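Local coordinates for putative acyl-CoA dehydrogenase (Burkholderia xenovorans, PDB 5JSC), which is of unknown function but belongs to the acyl-CoA dehydrogenase family and binds flavin-adenine dinucleotide in an assembly of four chains, at residues C[57-60]-C[61-65]; C[290-293]-C[294-298]; C[18-21]-C[22-25]. All coordinates share one frame; numbering follows the deposited sequence.

Contact 1: residues C[57-60]-C[61-65]; sequences CRRL and VRELG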
loop_
_atom_site.group_PDB
_atom_site.type_symbol
_atom_site.label_atom_id
_atom_site.label_comp_id
_atom_site.label_asym_id
_atom_site.label_seq_id
_atom_site.Cartn_x
_atom_site.Cartn_y
_atom_site.Cartn_z
ATOM N N CYS C 57 23.403 10.487 27.828
ATOM C CA CYS C 57 22.079 10.506 28.464
ATOM C C CYS C 57 22.127 11.261 29.780
ATOM O O CYS C 57 21.284 12.115 30.069
ATOM C CB CYS C 57 21.575 9.072 28.712
ATOM S SG CYS C 57 20.456 8.793 30.190
ATOM N N ARG C 58 23.127 10.939 30.605
ATOM C CA ARG C 58 23.264 11.607 31.895
ATOM C C ARG C 58 23.415 13.113 31.718
ATOM O O ARG C 58 22.777 13.900 32.431
ATOM C CB ARG C 58 24.462 11.046 32.661
ATOM C CG ARG C 58 24.291 9.624 33.178
ATOM C CD ARG C 58 25.527 9.209 33.958
ATOM N NE ARG C 58 25.274 8.085 34.856
ATOM C CZ ARG C 58 25.725 6.851 34.668
ATOM N NH1 ARG C 58 26.465 6.563 33.604
ATOM N NH2 ARG C 58 25.443 5.903 35.554
ATOM N N ARG C 59 24.253 13.531 30.767
ATOM C CA ARG C 59 24.465 14.953 30.534
ATOM C C ARG C 59 23.188 15.620 30.045
ATOM O O ARG C 59 22.833 16.713 30.504
ATOM C CB ARG C 59 25.606 15.136 29.532
ATOM C CG ARG C 59 25.934 16.562 29.175
ATOM C CD ARG C 59 27.256 16.633 28.399
ATOM N NE ARG C 59 27.193 15.978 27.092
ATOM C CZ ARG C 59 27.768 14.812 26.791
ATOM N NH1 ARG C 59 28.466 14.145 27.703
ATOM N NH2 ARG C 59 27.649 14.310 25.569
ATOM N N LEU C 60 22.469 14.962 29.132
ATOM C CA LEU C 60 21.241 15.534 28.589
ATOM C C LEU C 60 20.173 15.687 29.663
ATOM O O LEU C 60 19.474 16.707 29.705
ATOM C CB LEU C 60 20.730 14.672 27.433
ATOM C CG LEU C 60 21.507 14.832 26.127
ATOM C CD1 LEU C 60 21.166 13.694 25.179
ATOM C CD2 LEU C 60 21.199 16.185 25.481
ATOM N N VAL C 61 20.036 14.692 30.547
ATOM C CA VAL C 61 19.050 14.795 31.627
ATOM C C VAL C 61 19.376 15.985 32.522
ATOM O O VAL C 61 18.490 16.773 32.880
ATOM C CB VAL C 61 18.973 13.482 32.431
ATOM C CG1 VAL C 61 18.137 13.679 33.701
ATOM C CG2 VAL C 61 18.374 12.362 31.579
ATOM N N ARG C 62 20.655 16.136 32.892
ATOM C CA ARG C 62 21.043 17.269 33.725
ATOM C C ARG C 62 20.768 18.596 33.025
ATOM O O ARG C 62 20.258 19.539 33.652
ATOM C CB ARG C 62 22.519 17.157 34.111
ATOM C CG ARG C 62 22.849 15.923 34.933
ATOM C CD ARG C 62 24.275 15.973 35.475
ATOM N NE ARG C 62 25.281 16.006 34.414
ATOM C CZ ARG C 62 26.040 14.972 34.066
ATOM N NH1 ARG C 62 25.914 13.813 34.698
ATOM N NH2 ARG C 62 26.930 15.095 33.089
ATOM N N GLU C 63 21.105 18.697 31.735
ATOM C CA GLU C 63 20.947 19.954 31.008
ATOM C C GLU C 63 19.479 20.286 30.788
ATOM O O GLU C 63 19.058 21.436 30.969
ATOM C CB GLU C 63 21.670 19.880 29.665
ATOM C CG GLU C 63 23.179 19.787 29.755
ATOM C CD GLU C 63 23.821 19.627 28.392
ATOM O OE1 GLU C 63 23.084 19.412 27.403
ATOM O OE2 GLU C 63 25.063 19.713 28.310
ATOM N N LEU C 64 18.695 19.303 30.345
ATOM C CA LEU C 64 17.266 19.531 30.172
ATOM C C LEU C 64 16.621 19.891 31.500
ATOM O O LEU C 64 15.738 20.756 31.559
ATOM C CB LEU C 64 16.606 18.289 29.573
ATOM C CG LEU C 64 16.914 18.004 28.101
ATOM C CD1 LEU C 64 16.524 16.579 27.761
ATOM C CD2 LEU C 64 16.194 18.986 27.191
ATOM N N GLY C 65 17.064 19.244 32.580
ATOM C CA GLY C 65 16.523 19.557 33.891
ATOM C C GLY C 65 16.816 20.982 34.308
ATOM O O GLY C 65 15.923 21.705 34.756
HETATM O O HOH W 1 22.769 12.755 35.120
#

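Contact 2: residues C[290-293]-C[294-298]; sequences FGQT and LGDFQ. With FAD (flavin-adenine dinucleotide), chain T.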
loop_
_atom_site.group_PDB
_atom_site.type_symbol
_atom_site.label_atom_id
_atom_site.label_comp_id
_atom_site.label_asym_id
_atom_site.label_seq_id
_atom_site.Cartn_x
_atom_site.Cartn_y
_atom_site.Cartn_z
ATOM N N PHE C 290 20.047 15.105 -15.010
ATOM C CA PHE C 290 19.294 15.084 -16.263
ATOM C C PHE C 290 18.941 16.494 -16.730
ATOM O O PHE C 290 17.850 16.746 -17.252
ATOM C CB PHE C 290 18.044 14.216 -16.127
ATOM C CG PHE C 290 18.345 12.800 -15.727
ATOM C CD1 PHE C 290 18.864 11.904 -16.655
ATOM C CD2 PHE C 290 18.133 12.371 -14.423
ATOM C CE1 PHE C 290 19.153 10.605 -16.297
ATOM C CE2 PHE C 290 18.415 11.060 -14.056
ATOM C CZ PHE C 290 18.932 10.180 -14.995
ATOM N N GLY C 291 19.884 17.419 -16.557
ATOM C CA GLY C 291 19.722 18.775 -17.042
ATOM C C GLY C 291 18.811 19.642 -16.212
ATOM O O GLY C 291 18.514 20.773 -16.611
ATOM N N GLN C 292 18.348 19.141 -15.073
ATOM C CA GLN C 292 17.471 19.896 -14.194
ATOM C C GLN C 292 17.796 19.514 -12.755
ATOM O O GLN C 292 18.960 19.247 -12.442
ATOM C CB GLN C 292 16.012 19.640 -14.562
ATOM C CG GLN C 292 15.579 18.179 -14.544
ATOM C CD GLN C 292 14.148 17.999 -15.029
ATOM O OE1 GLN C 292 13.616 18.832 -15.771
ATOM N NE2 GLN C 292 13.510 16.922 -14.596
ATOM N N THR C 293 16.811 19.505 -11.862
ATOM C CA THR C 293 17.039 19.037 -10.502
ATOM C C THR C 293 16.115 17.866 -10.218
ATOM O O THR C 293 15.104 17.668 -10.899
ATOM C CB THR C 293 16.800 20.124 -9.442
ATOM O OG1 THR C 293 15.413 20.486 -9.439
ATOM C CG2 THR C 293 17.663 21.350 -9.703
ATOM N N LEU C 294 16.490 17.087 -9.199
ATOM C CA LEU C 294 15.674 15.957 -8.770
ATOM C C LEU C 294 14.231 16.387 -8.500
ATOM O O LEU C 294 13.279 15.676 -8.850
ATOM C CB LEU C 294 16.317 15.328 -7.531
ATOM C CG LEU C 294 15.616 14.168 -6.817
ATOM C CD1 LEU C 294 15.362 13.011 -7.785
ATOM C CD2 LEU C 294 16.460 13.708 -5.636
ATOM N N GLY C 295 14.050 17.568 -7.902
ATOM C CA GLY C 295 12.717 18.056 -7.587
ATOM C C GLY C 295 11.870 18.434 -8.786
ATOM O O GLY C 295 10.658 18.613 -8.636
ATOM N N ASP C 296 12.473 18.569 -9.972
ATOM C CA ASP C 296 11.686 18.886 -11.156
ATOM C C ASP C 296 10.928 17.684 -11.705
ATOM O O ASP C 296 10.050 17.857 -12.563
ATOM C CB ASP C 296 12.591 19.467 -12.247
ATOM C CG ASP C 296 13.097 20.851 -11.899
ATOM O OD1 ASP C 296 12.260 21.729 -11.582
ATOM O OD2 ASP C 296 14.326 21.058 -11.918
ATOM N N PHE C 297 11.247 16.478 -11.245
ATOM C CA PHE C 297 10.588 15.281 -11.747
ATOM C C PHE C 297 9.280 15.030 -11.010
ATOM O O PHE C 297 9.213 15.180 -9.786
ATOM C CB PHE C 297 11.492 14.068 -11.582
ATOM C CG PHE C 297 12.613 14.003 -12.566
ATOM C CD1 PHE C 297 12.360 13.758 -13.905
ATOM C CD2 PHE C 297 13.927 14.141 -12.149
ATOM C CE1 PHE C 297 13.391 13.667 -14.811
ATOM C CE2 PHE C 297 14.975 14.047 -13.058
ATOM C CZ PHE C 297 14.702 13.811 -14.394
ATOM N N GLN C 298 8.255 14.589 -11.752
ATOM C CA GLN C 298 6.958 14.313 -11.123
ATOM C C GLN C 298 7.068 13.289 -10.006
ATOM O O GLN C 298 6.370 13.404 -8.995
ATOM C CB GLN C 298 5.934 13.805 -12.138
ATOM C CG GLN C 298 5.431 14.825 -13.115
ATOM C CD GLN C 298 4.158 14.353 -13.785
ATOM O OE1 GLN C 298 3.951 13.149 -13.982
ATOM N NE2 GLN C 298 3.282 15.288 -14.109
HETATM P PA FAD T . 21.098 10.192 -7.536
HETATM O O1A FAD T . 21.504 9.948 -8.949
HETATM O O2A FAD T . 21.322 11.593 -7.016
HETATM O O5B FAD T . 19.580 9.778 -7.382
HETATM C C5B FAD T . 18.894 10.062 -6.146
HETATM C C4B FAD T . 17.534 9.425 -6.263
HETATM O O4B FAD T . 16.806 10.075 -7.323
HETATM C C3B FAD T . 17.536 7.964 -6.692
HETATM O O3B FAD T . 17.836 7.071 -5.622
HETATM C C2B FAD T . 16.115 7.797 -7.233
HETATM O O2B FAD T . 15.203 7.517 -6.171
HETATM C C1B FAD T . 15.833 9.183 -7.835
HETATM N N9A FAD T . 15.877 9.249 -9.294
HETATM C C8A FAD T . 16.948 8.969 -10.101
HETATM N N7A FAD T . 16.740 9.217 -11.371
HETATM C C5A FAD T . 15.436 9.690 -11.404
HETATM C C6A FAD T . 14.622 10.148 -12.456
HETATM N N6A FAD T . 15.015 10.192 -13.737
HETATM N N1A FAD T . 13.374 10.565 -12.148
HETATM C C2A FAD T . 12.976 10.517 -10.872
HETATM N N3A FAD T . 13.655 10.104 -9.799
HETATM C C4A FAD T . 14.889 9.707 -10.132
HETATM N N1 FAD T . 28.513 2.627 -8.188
HETATM C C2 FAD T . 29.517 2.152 -8.980
HETATM O O2 FAD T . 29.851 2.719 -10.028
HETATM N N3 FAD T . 30.177 1.004 -8.623
HETATM C C4 FAD T . 29.917 0.232 -7.506
HETATM O O4 FAD T . 30.628 -0.729 -7.243
HETATM C C4X FAD T . 28.839 0.717 -6.689
HETATM N N5 FAD T . 28.572 0.080 -5.579
HETATM C C5X FAD T . 27.662 0.651 -4.705
HETATM C C6 FAD T . 27.487 0.071 -3.446
HETATM C C7 FAD T . 26.676 0.665 -2.486
HETATM C C7M FAD T . 26.542 0.033 -1.123
HETATM C C8 FAD T . 26.007 1.858 -2.794
HETATM C C8M FAD T . 25.126 2.539 -1.776
HETATM C C9 FAD T . 26.166 2.428 -4.052
HETATM C C9A FAD T . 26.989 1.841 -5.007
HETATM N N10 FAD T . 27.253 2.456 -6.249
HETATM C C10 FAD T . 28.198 1.935 -7.101
HETATM C "C1'" FAD T . 26.595 3.729 -6.577
HETATM C "C2'" FAD T . 25.132 3.581 -6.982
HETATM O "O2'" FAD T . 25.025 2.974 -8.271
HETATM C "C3'" FAD T . 24.465 4.958 -7.001
HETATM O "O3'" FAD T . 24.373 5.384 -5.646
HETATM C "C4'" FAD T . 23.070 4.988 -7.627
HETATM O "O4'" FAD T . 23.180 4.794 -9.039
HETATM C "C5'" FAD T . 22.330 6.276 -7.333
HETATM O "O5'" FAD T . 23.157 7.379 -7.762
HETATM P P FAD T . 23.316 8.581 -6.697
HETATM O O1P FAD T . 23.771 8.091 -5.372
HETATM O O2P FAD T . 24.232 9.605 -7.306
HETATM O O3P FAD T . 21.846 9.176 -6.565
#

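Contact 3: residues C[18-21]-C[22-25]; sequences HSAL and AWPF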
loop_
_atom_site.group_PDB
_atom_site.type_symbol
_atom_site.label_atom_id
_atom_site.label_comp_id
_atom_site.label_asym_id
_atom_site.label_seq_id
_atom_site.Cartn_x
_atom_site.Cartn_y
_atom_site.Cartn_z
ATOM N N HIS C 18 -0.235 29.318 8.339
ATOM C CA HIS C 18 -0.080 28.004 7.730
ATOM C C HIS C 18 0.717 27.043 8.597
ATOM O O HIS C 18 0.797 25.853 8.268
ATOM C CB HIS C 18 0.568 28.135 6.348
ATOM C CG HIS C 18 -0.364 28.677 5.315
ATOM N ND1 HIS C 18 -0.510 30.025 5.067
ATOM C CD2 HIS C 18 -1.230 28.047 4.492
ATOM C CE1 HIS C 18 -1.409 30.198 4.112
ATOM N NE2 HIS C 18 -1.862 29.012 3.749
ATOM N N SER C 19 1.283 27.524 9.700
ATOM C CA SER C 19 2.015 26.644 10.593
ATOM C C SER C 19 1.057 25.838 11.463
ATOM O O SER C 19 -0.037 26.288 11.819
ATOM C CB SER C 19 2.976 27.438 11.475
ATOM O OG SER C 19 2.270 28.231 12.402
ATOM N N ALA C 20 1.477 24.618 11.792
ATOM C CA ALA C 20 0.656 23.777 12.653
ATOM C C ALA C 20 0.459 24.412 14.022
ATOM O O ALA C 20 -0.561 24.168 14.679
ATOM C CB ALA C 20 1.290 22.399 12.801
ATOM N N LEU C 21 1.411 25.236 14.462
ATOM C CA LEU C 21 1.267 25.875 15.764
ATOM C C LEU C 21 0.102 26.854 15.806
ATOM O O LEU C 21 -0.340 27.215 16.897
ATOM C CB LEU C 21 2.568 26.576 16.158
ATOM C CG LEU C 21 3.690 25.632 16.582
ATOM C CD1 LEU C 21 4.998 26.384 16.751
ATOM C CD2 LEU C 21 3.308 24.910 17.870
ATOM N N ALA C 22 -0.418 27.280 14.649
ATOM C CA ALA C 22 -1.609 28.123 14.615
ATOM C C ALA C 22 -2.907 27.353 14.841
ATOM O O ALA C 22 -3.952 27.990 15.042
ATOM C CB ALA C 22 -1.688 28.870 13.282
ATOM N N TRP C 23 -2.881 26.017 14.807
ATOM C CA TRP C 23 -4.105 25.249 14.987
ATOM C C TRP C 23 -4.735 25.561 16.339
ATOM O O TRP C 23 -4.018 25.747 17.333
ATOM C CB TRP C 23 -3.842 23.742 14.918
ATOM C CG TRP C 23 -3.322 23.254 13.617
ATOM C CD1 TRP C 23 -3.374 23.891 12.412
ATOM C CD2 TRP C 23 -2.664 22.007 13.391
ATOM N NE1 TRP C 23 -2.784 23.109 11.442
ATOM C CE2 TRP C 23 -2.331 21.950 12.023
ATOM C CE3 TRP C 23 -2.299 20.943 14.223
ATOM C CZ2 TRP C 23 -1.665 20.858 11.457
ATOM C CZ3 TRP C 23 -1.638 19.857 13.664
ATOM C CH2 TRP C 23 -1.323 19.826 12.296
ATOM N N PRO C 24 -6.068 25.575 16.423
ATOM C CA PRO C 24 -6.739 25.881 17.696
ATOM C C PRO C 24 -6.660 24.758 18.716
ATOM O O PRO C 24 -7.198 24.904 19.820
ATOM C CB PRO C 24 -8.189 26.166 17.266
ATOM C CG PRO C 24 -8.349 25.446 15.970
ATOM C CD PRO C 24 -7.008 25.481 15.293
ATOM N N PHE C 25 -6.010 23.644 18.381
ATOM C CA PHE C 25 -5.593 22.696 19.404
ATOM C C PHE C 25 -4.602 23.312 20.381
ATOM O O PHE C 25 -4.455 22.798 21.492
ATOM C CB PHE C 25 -4.928 21.465 18.778
ATOM C CG PHE C 25 -5.861 20.546 18.043
ATOM C CD1 PHE C 25 -7.025 20.088 18.628
ATOM C CD2 PHE C 25 -5.539 20.102 16.767
ATOM C CE1 PHE C 25 -7.864 19.211 17.955
ATOM C CE2 PHE C 25 -6.379 19.231 16.084
ATOM C CZ PHE C 25 -7.543 18.789 16.677
HETATM O O HOH W 2 -2.113 24.180 8.755
#

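Contact 1: residues C[57-60]-C[61-65]
Arg59 and Glu63 run side by side on one turn of an alpha-helix, helix 53-66, in the N-terminal domain of this acyl-CoA dehydrogenase fold. Four backbone N-H groups, those of Val61 to Leu64, are satisfied by carbonyls four residues back. Val61 N donates to Cys57 O at 2.9 Å, Arg62 N to Arg58 O at 3.1 Å, Glu63 N to Arg59 O at 2.9 Å, and Leu64 N to Leu60 O at 2.8 Å, the last nearly straight at the hydrogen (169°). Arg58 O has a second donor, a water 2.9 Å from that oxygen. Arg62 was modelled in two conformers; in one of them its guanidinium folds back with a face over Arg58 O and Arg59 CA, and its link to the same water is weak and doubtful.

Arg59 and Glu63 look like an ion pair but stop short of one. The Arg59 chain bends at its third torsion (chi3 65°), and NE stays 4.5 Å from Glu63 OE2, with the guanidinium and carboxylate planes 63° apart. Any attraction between the charges is therefore probably modest.

On the buried side the helix shows Leu60 and Val61 to helix 103-122, through Leu104, Ala108 and Gln112, while Leu64 packs on Trp40 of helix 28-44. Leu64 CG lies 3.3 Å from Leu60 O, the acceptor of the Leu64 N-H. Out at the surface, the aliphatic part of Arg59 does the touching: its CG lies 3.4 Å from Glu63 OE2.

Contact 2: residues C[290-293]-C[294-298]
Thr293 and Asp296 lock a 3-10 turn that leads from a two-stranded hairpin, 288-289 with 292-293, towards helix 298-325. Both donors of Thr293 grip one carboxylate oxygen. Asp296 OD2 takes the Thr293 N-H on its anti lone pair at 2.9 Å, and accepts from Thr293 OG1 at 2.8 Å, the hydroxyl coming from above the carboxylate plane (70° out of it). Asp296 N returns a bond to Thr293 O at 2.9 Å, so the turn is tied by three bonds even though Asp296 itself lies at the surface.

The tight part of the contact is the Phe297 ring, sandwiched between Gln292 and the adenine of FAD. With CG set between backbone N and carbonyl carbon (chi1 57°) and the rest of its chain extended, Gln292 reaches across Asp296 and puts NE2 3.2 Å above the centre of the ring. On the opposite face the adenine approaches off-centre, Phe297 CG lying 3.5 Å from FAD N1A. Leu294 CD1 reaches the ribose ring oxygen, FAD O4B, at 3.3 Å.

Phe290 forms the looser, more solvent-exposed side. Its ring stands at 80° to that of Phe297, with Phe290 CD2 3.7 Å from Phe297 CZ, and its backbone N is held by Asp154 of the third subunit. This FAD is shared with that subunit, whose Glu386, Ser147 and Phe144 also bind it, while Gln298 NE2 bonds to N1A of another FAD. At the outer end of the adenine, Phe290 CE2 comes within 3.5 Å of FAD N6A.

Contact 3: residues C[18-21]-C[22-25]
Ala22 and Trp23 each give their N-H to a carbonyl three residues back, the signature of a short 3-10 turn: Ala22 N to Ser19 O at 3.0 Å, and Trp23 N to Ala20 O, also at 3.0 Å. Both donors come from well above the carbonyl planes, consistent with the tight winding. A water accepts from Trp23 NE1 at 3.0 Å, lying in the plane of the indole at its edge, and makes a weak bond to His18 O.

Next comes the packing of Trp23 on Ala20. With CG anti to the carbonyl carbon (chi1 -63°), the indole folds back over the turn, and one face of it takes the methyl and the carbonyl oxygen of Ala20. The methyl makes a CH-pi contact with the six-membered ring, Ala20 CB being 3.6 Å from its centroid and 12° off the normal. Ala20 O, already bonded to the Trp23 N-H, lies 3.1 Å from Trp23 CG.

Further out, Leu21 O is bonded by Arg31 of helix 28-44, which this turn precedes. Trp23 packs on Ala315 and Leu316 of helix 298-325, and Phe25 meets Trp323 of that helix as well as, edge-to-face, Phe25 of the fourth subunit.

Along the chain the order is contact 3, contact 1, contact 2, and none touches another. Contacts 1 and 3 have centres about 30 Å apart, contacts 2 and 3 about 32 Å, and contacts 1 and 2 about 44 Å. Helices connect them: helix 28-44 follows contact 3 and meets contact 1 through Trp40, while helix 298-325 starts at the end of contact 2 and packs on contact 3 near its far end. Contact 1 stays inside the N-terminal domain, with no other chain against it. Contacts 2 and 3 both touch the fourth subunit, so both lie at subunit interfaces, and contact 2 also at a shared FAD site.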